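Local structure of uncharacterized protein (Neosartorya fumigata, 5J5L) at residues A[9-23]-A[37-51]. The protein binds lipids such as arachidonic acid and is probably a constitutive cell wall mannoprotein recognised by host antibodies. Sequence-based numbering, arbitrary orientation.
Sequences DLSTIKTDINTLTQH and AQAVEQQLESDIDQA. With ACD (arachidonic acid), chain B.
Asp47 O is gripped twice, by Ala51 N of its own helix and by a water 2.7 Å away that also donates to Asp9 O, bridging the two backbones; Ile13 CD1 rests against it. Gln43, one turn before Asp47, gives its NE2 to Asp47 OD1 at 3.0 Å from above the carboxylate plane, while the methyl CG2 of Thr12 lies against Asp47 OD2. The carboxylates of Asp16 and Asp47 are nearly coplanar, their OD2 atoms at a doubtful 2.4 Å, so short that an acid group probably holds a proton.

Beside these carboxylates the helices mesh knobs-into-holes, a worked example of antiparallel helix packing. Ile13 drops among Leu44, Asp47, Ile48 and Ala51. Leu20 fills the hole of Ala37, Val40, Glu41 and Leu44, setting CD1 3.5 Å from Leu44 CD2. Val40 carries CG1 anti to its own N (chi1 -177°), against Leu20 CG, and turns CG2 to the His23 ring, one face of which receives Ala37 CA in a CH-pi contact.

The pair walls part of the lipid pocket: Leu20 CD1 and Ile48 CD1 meet the acyl chain of arachidonic acid, Ala37 CB its carboxylate. Segments 9-23 and 37-51 run antiparallel at 162°, axes 9.1 Å apart at closest; helix 63-89 packs against helix 3-26, and helix 100-124 against helix 31-56.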
loop_
_atom_site.group_PDB
_atom_site.type_symbol
_atom_site.label_atom_id
_atom_site.label_comp_id
_atom_site.label_asym_id
_atom_site.label_seq_id
_atom_site.Cartn_x
_atom_site.Cartn_y
_atom_site.Cartn_z
ATOM N N ASP A 9 -1.559 -6.949 10.872
ATOM C CA ASP A 9 -2.008 -5.765 10.133
ATOM C C ASP A 9 -1.402 -5.726 8.733
ATOM O O ASP A 9 -2.077 -5.373 7.769
ATOM C CB ASP A 9 -1.600 -4.469 10.832
ATOM C CG ASP A 9 -2.357 -4.192 12.107
ATOM O OD1 ASP A 9 -3.438 -4.791 12.382
ATOM O OD2 ASP A 9 -1.883 -3.293 12.845
ATOM N N LEU A 10 -0.109 -6.027 8.636
ATOM C CA LEU A 10 0.578 -5.997 7.350
ATOM C C LEU A 10 0.071 -7.110 6.427
ATOM O O LEU A 10 -0.005 -6.926 5.213
ATOM C CB LEU A 10 2.080 -6.085 7.534
ATOM C CG LEU A 10 2.711 -4.836 8.184
ATOM C CD1 LEU A 10 4.155 -5.111 8.586
ATOM C CD2 LEU A 10 2.613 -3.606 7.307
ATOM N N SER A 11 -0.285 -8.244 7.000
ATOM C CA SER A 11 -0.828 -9.343 6.192
ATOM C C SER A 11 -2.184 -8.966 5.596
ATOM O O SER A 11 -2.479 -9.275 4.443
ATOM C CB SER A 11 -0.977 -10.594 7.039
ATOM O OG SER A 11 -1.360 -11.711 6.256
ATOM N N THR A 12 -3.006 -8.301 6.396
ATOM C CA THR A 12 -4.313 -7.826 5.942
ATOM C C THR A 12 -4.132 -6.847 4.772
ATOM O O THR A 12 -4.857 -6.893 3.772
ATOM C CB THR A 12 -5.080 -7.176 7.114
ATOM O OG1 THR A 12 -5.389 -8.173 8.105
ATOM C CG2 THR A 12 -6.378 -6.527 6.647
ATOM N N ILE A 13 -3.157 -5.964 4.893
ATOM C CA ILE A 13 -2.819 -5.047 3.801
ATOM C C ILE A 13 -2.424 -5.828 2.534
ATOM O O ILE A 13 -2.909 -5.525 1.431
ATOM C CB ILE A 13 -1.715 -4.055 4.226
ATOM C CG1 ILE A 13 -2.269 -3.097 5.292
ATOM C CG2 ILE A 13 -1.171 -3.292 3.027
ATOM C CD1 ILE A 13 -1.206 -2.405 6.122
ATOM N N LYS A 14 -1.574 -6.831 2.702
ATOM C CA LYS A 14 -1.140 -7.665 1.577
ATOM C C LYS A 14 -2.351 -8.285 0.890
ATOM O O LYS A 14 -2.478 -8.261 -0.342
ATOM C CB LYS A 14 -0.207 -8.774 2.069
ATOM C CG LYS A 14 0.486 -9.549 0.957
ATOM C CD LYS A 14 1.342 -10.654 1.553
ATOM C CE LYS A 14 2.284 -11.275 0.541
ATOM N NZ LYS A 14 3.570 -10.525 0.453
ATOM N N THR A 15 -3.243 -8.855 1.687
ATOM C CA THR A 15 -4.463 -9.441 1.137
ATOM C C THR A 15 -5.305 -8.415 0.378
ATOM O O THR A 15 -5.755 -8.693 -0.744
ATOM C CB THR A 15 -5.261 -10.155 2.239
ATOM O OG1 THR A 15 -4.418 -11.157 2.798
ATOM C CG2 THR A 15 -6.509 -10.814 1.676
ATOM N N ASP A 16 -5.480 -7.218 0.954
ATOM C CA ASP A 16 -6.225 -6.137 0.301
ATOM C C ASP A 16 -5.640 -5.797 -1.070
ATOM O O ASP A 16 -6.380 -5.635 -2.044
ATOM C CB ASP A 16 -6.191 -4.848 1.127
ATOM C CG ASP A 16 -6.930 -4.936 2.456
ATOM O OD1 ASP A 16 -7.848 -5.789 2.659
ATOM O OD2 ASP A 16 -6.616 -4.064 3.317
ATOM N N ILE A 17 -4.312 -5.649 -1.126
ATOM C CA ILE A 17 -3.628 -5.281 -2.361
ATOM C C ILE A 17 -3.867 -6.339 -3.434
ATOM O O ILE A 17 -4.173 -6.005 -4.581
ATOM C CB ILE A 17 -2.116 -5.068 -2.152
ATOM C CG1 ILE A 17 -1.861 -3.828 -1.275
ATOM C CG2 ILE A 17 -1.399 -4.895 -3.487
ATOM C CD1 ILE A 17 -0.491 -3.810 -0.614
ATOM N N ASN A 18 -3.730 -7.607 -3.062
ATOM C CA ASN A 18 -3.868 -8.668 -4.050
ATOM C C ASN A 18 -5.299 -8.796 -4.539
ATOM O O ASN A 18 -5.525 -9.066 -5.710
ATOM C CB ASN A 18 -3.294 -9.953 -3.495
ATOM C CG ASN A 18 -1.778 -9.868 -3.367
ATOM O OD1 ASN A 18 -1.095 -9.290 -4.238
ATOM N ND2 ASN A 18 -1.247 -10.411 -2.292
ATOM N N THR A 19 -6.256 -8.510 -3.666
ATOM C CA THR A 19 -7.655 -8.432 -4.081
ATOM C C THR A 19 -7.880 -7.282 -5.068
ATOM O O THR A 19 -8.516 -7.467 -6.101
ATOM C CB THR A 19 -8.582 -8.311 -2.863
ATOM O OG1 THR A 19 -8.368 -9.447 -2.014
ATOM C CG2 THR A 19 -10.040 -8.236 -3.290
ATOM N N LEU A 20 -7.336 -6.111 -4.781
ATOM C CA LEU A 20 -7.435 -4.999 -5.730
ATOM C C LEU A 20 -6.884 -5.335 -7.112
ATOM O O LEU A 20 -7.483 -5.001 -8.130
ATOM C CB LEU A 20 -6.688 -3.771 -5.203
ATOM C CG LEU A 20 -7.475 -2.856 -4.296
ATOM C CD1 LEU A 20 -6.553 -1.765 -3.780
ATOM C CD2 LEU A 20 -8.661 -2.223 -5.016
ATOM N N THR A 21 -5.716 -5.970 -7.132
ATOM C CA THR A 21 -5.076 -6.357 -8.380
ATOM C C THR A 21 -6.004 -7.245 -9.195
ATOM O O THR A 21 -6.092 -7.119 -10.425
ATOM C CB THR A 21 -3.734 -7.070 -8.133
ATOM O OG1 THR A 21 -2.857 -6.189 -7.406
ATOM C CG2 THR A 21 -3.067 -7.466 -9.433
ATOM N N GLN A 22 -6.675 -8.168 -8.505
ATOM C CA GLN A 22 -7.663 -9.024 -9.165
ATOM C C GLN A 22 -8.788 -8.215 -9.809
ATOM O O GLN A 22 -9.218 -8.523 -10.943
ATOM C CB GLN A 22 -8.236 -10.048 -8.180
ATOM C CG GLN A 22 -7.288 -11.169 -7.804
ATOM C CD GLN A 22 -7.914 -12.135 -6.810
ATOM O OE1 GLN A 22 -8.435 -11.728 -5.768
ATOM N NE2 GLN A 22 -7.866 -13.419 -7.129
ATOM N N HIS A 23 -9.276 -7.201 -9.098
ATOM C CA HIS A 23 -10.265 -6.276 -9.652
ATOM C C HIS A 23 -9.730 -5.584 -10.896
ATOM O O HIS A 23 -10.416 -5.541 -11.926
ATOM C CB HIS A 23 -10.706 -5.223 -8.637
ATOM C CG HIS A 23 -11.691 -5.736 -7.638
ATOM N ND1 HIS A 23 -13.050 -5.621 -7.813
ATOM C CD2 HIS A 23 -11.516 -6.366 -6.454
ATOM C CE1 HIS A 23 -13.673 -6.179 -6.790
ATOM N NE2 HIS A 23 -12.763 -6.625 -5.942
ATOM N N ALA A 37 -14.295 -2.078 -6.795
ATOM C CA ALA A 37 -12.871 -1.901 -6.552
ATOM C C ALA A 37 -12.629 -0.755 -5.564
ATOM O O ALA A 37 -11.775 -0.865 -4.692
ATOM C CB ALA A 37 -12.138 -1.668 -7.856
ATOM N N GLN A 38 -13.394 0.331 -5.673
ATOM C CA GLN A 38 -13.211 1.468 -4.756
ATOM C C GLN A 38 -13.495 1.071 -3.304
ATOM O O GLN A 38 -12.826 1.569 -2.390
ATOM C CB GLN A 38 -14.065 2.679 -5.155
ATOM C CG GLN A 38 -13.942 3.884 -4.231
ATOM C CD GLN A 38 -12.569 4.546 -4.253
ATOM O OE1 GLN A 38 -12.280 5.431 -3.432
ATOM N NE2 GLN A 38 -11.736 4.149 -5.198
ATOM N N ALA A 39 -14.467 0.179 -3.089
ATOM C CA ALA A 39 -14.768 -0.301 -1.730
ATOM C C ALA A 39 -13.534 -1.021 -1.148
ATOM O O ALA A 39 -13.157 -0.812 0.012
ATOM C CB ALA A 39 -15.977 -1.227 -1.742
ATOM N N VAL A 40 -12.887 -1.838 -1.972
ATOM C CA VAL A 40 -11.663 -2.530 -1.539
ATOM C C VAL A 40 -10.555 -1.520 -1.306
ATOM O O VAL A 40 -9.813 -1.610 -0.320
ATOM C CB VAL A 40 -11.200 -3.610 -2.526
ATOM C CG1 VAL A 40 -9.984 -4.337 -1.974
ATOM C CG2 VAL A 40 -12.315 -4.611 -2.790
ATOM N N GLU A 41 -10.452 -0.530 -2.191
ATOM C CA GLU A 41 -9.437 0.502 -2.029
ATOM C C GLU A 41 -9.613 1.264 -0.719
ATOM O O GLU A 41 -8.627 1.606 -0.064
ATOM C CB GLU A 41 -9.446 1.450 -3.208
ATOM C CG GLU A 41 -8.298 2.450 -3.207
ATOM C CD GLU A 41 -8.510 3.644 -2.304
ATOM O OE1 GLU A 41 -9.669 3.938 -1.918
ATOM O OE2 GLU A 41 -7.492 4.331 -2.011
ATOM N N GLN A 42 -10.864 1.520 -0.336
ATOM C CA GLN A 42 -11.149 2.265 0.895
ATOM C C GLN A 42 -10.856 1.402 2.124
ATOM O O GLN A 42 -10.376 1.914 3.148
ATOM C CB GLN A 42 -12.577 2.786 0.890
ATOM C CG GLN A 42 -12.763 3.939 -0.090
ATOM C CD GLN A 42 -12.189 5.246 0.438
ATOM O OE1 GLN A 42 -11.157 5.733 -0.040
ATOM N NE2 GLN A 42 -12.839 5.806 1.433
ATOM N N GLN A 43 -11.131 0.100 2.007
ATOM C CA GLN A 43 -10.728 -0.869 3.044
ATOM C C GLN A 43 -9.209 -0.870 3.199
ATOM O O GLN A 43 -8.683 -0.875 4.323
ATOM C CB GLN A 43 -11.227 -2.268 2.703
ATOM C CG GLN A 43 -11.070 -3.268 3.844
ATOM C CD GLN A 43 -11.768 -2.825 5.124
ATOM O OE1 GLN A 43 -12.973 -2.574 5.140
ATOM N NE2 GLN A 43 -11.005 -2.730 6.217
ATOM N N LEU A 44 -8.507 -0.843 2.073
ATOM C CA LEU A 44 -7.048 -0.794 2.077
ATOM C C LEU A 44 -6.552 0.452 2.809
ATOM O O LEU A 44 -5.672 0.363 3.667
ATOM C CB LEU A 44 -6.486 -0.845 0.650
ATOM C CG LEU A 44 -4.982 -0.640 0.445
ATOM C CD1 LEU A 44 -4.169 -1.595 1.303
ATOM C CD2 LEU A 44 -4.610 -0.777 -1.019
ATOM N N GLU A 45 -7.125 1.608 2.484
ATOM C CA GLU A 45 -6.767 2.849 3.188
ATOM C C GLU A 45 -6.932 2.717 4.708
ATOM O O GLU A 45 -6.042 3.088 5.479
ATOM C CB GLU A 45 -7.592 4.034 2.675
ATOM C CG GLU A 45 -7.257 4.498 1.263
ATOM C CD GLU A 45 -7.886 5.845 0.905
ATOM O OE1 GLU A 45 -8.338 6.576 1.800
ATOM O OE2 GLU A 45 -7.933 6.194 -0.289
ATOM N N SER A 46 -8.068 2.162 5.127
ATOM C CA SER A 46 -8.373 1.969 6.536
ATOM C C SER A 46 -7.353 1.032 7.190
ATOM O O SER A 46 -6.907 1.273 8.312
ATOM C CB SER A 46 -9.780 1.380 6.682
ATOM O OG SER A 46 -10.170 1.282 8.035
ATOM N N ASP A 47 -7.036 -0.049 6.493
ATOM C CA ASP A 47 -6.098 -1.052 7.002
ATOM C C ASP A 47 -4.672 -0.505 7.129
ATOM O O ASP A 47 -3.958 -0.859 8.082
ATOM C CB ASP A 47 -6.155 -2.317 6.130
ATOM C CG ASP A 47 -7.500 -3.078 6.278
ATOM O OD1 ASP A 47 -8.195 -2.906 7.303
ATOM O OD2 ASP A 47 -7.860 -3.859 5.370
ATOM N N ILE A 48 -4.266 0.360 6.209
ATOM C CA ILE A 48 -2.949 0.993 6.302
ATOM C C ILE A 48 -2.938 1.918 7.522
ATOM O O ILE A 48 -2.000 1.896 8.313
ATOM C CB ILE A 48 -2.588 1.783 5.018
ATOM C CG1 ILE A 48 -2.369 0.826 3.825
ATOM C CG2 ILE A 48 -1.337 2.632 5.240
ATOM C CD1 ILE A 48 -2.390 1.483 2.475
ATOM N N ASP A 49 -3.984 2.722 7.665
ATOM C CA ASP A 49 -4.105 3.639 8.805
ATOM C C ASP A 49 -4.143 2.870 10.128
ATOM O O ASP A 49 -3.564 3.325 11.120
ATOM C CB ASP A 49 -5.330 4.540 8.664
ATOM C CG ASP A 49 -5.145 5.623 7.598
ATOM O OD1 ASP A 49 -3.998 5.835 7.132
ATOM O OD2 ASP A 49 -6.142 6.261 7.222
ATOM N N GLN A 50 -4.773 1.687 10.138
ATOM C CA GLN A 50 -4.795 0.855 11.344
ATOM C C GLN A 50 -3.385 0.385 11.705
ATOM O O GLN A 50 -2.994 0.430 12.879
ATOM C CB GLN A 50 -5.731 -0.345 11.166
ATOM C CG GLN A 50 -5.787 -1.281 12.377
ATOM C CD GLN A 50 -6.362 -0.609 13.608
ATOM O OE1 GLN A 50 -5.675 -0.440 14.615
ATOM N NE2 GLN A 50 -7.621 -0.203 13.528
ATOM N N ALA A 51 -2.638 -0.073 10.702
ATOM C CA ALA A 51 -1.241 -0.489 10.890
ATOM C C ALA A 51 -0.384 0.655 11.459
ATOM O O ALA A 51 0.400 0.450 12.392
ATOM C CB ALA A 51 -0.646 -1.003 9.593
HETATM C C1 ACD B . -11.428 -1.400 -11.162
HETATM C C2 ACD B . -10.961 -0.063 -10.639
HETATM C C3 ACD B . -10.890 0.940 -11.773
HETATM C C4 ACD B . -10.743 2.362 -11.228
HETATM C C5 ACD B . -11.841 2.658 -10.234
HETATM C C6 ACD B . -11.648 3.007 -8.948
HETATM C C7 ACD B . -10.292 3.227 -8.326
HETATM C C8 ACD B . -9.872 2.087 -7.413
HETATM C C9 ACD B . -8.604 1.661 -7.291
HETATM C C10 ACD B . -7.416 2.200 -8.068
HETATM C C11 ACD B . -6.637 3.200 -7.252
HETATM C C12 ACD B . -5.379 3.061 -6.812
HETATM C C13 ACD B . -4.469 1.865 -7.003
HETATM C C14 ACD B . -4.725 0.962 -5.809
HETATM C C15 ACD B . -3.803 0.188 -5.226
HETATM C C16 ACD B . -2.372 0.124 -5.679
HETATM C C17 ACD B . -1.521 -0.458 -4.560
HETATM C C18 ACD B . -1.411 0.490 -3.379
HETATM C C19 ACD B . -0.441 -0.033 -2.347
HETATM C C20 ACD B . -0.711 0.457 -0.949
HETATM O O1 ACD B . -10.530 -2.158 -11.549
HETATM O O2 ACD B . -12.636 -1.705 -11.166
HETATM O O HOH W 1 -4.163 -3.513 8.751
#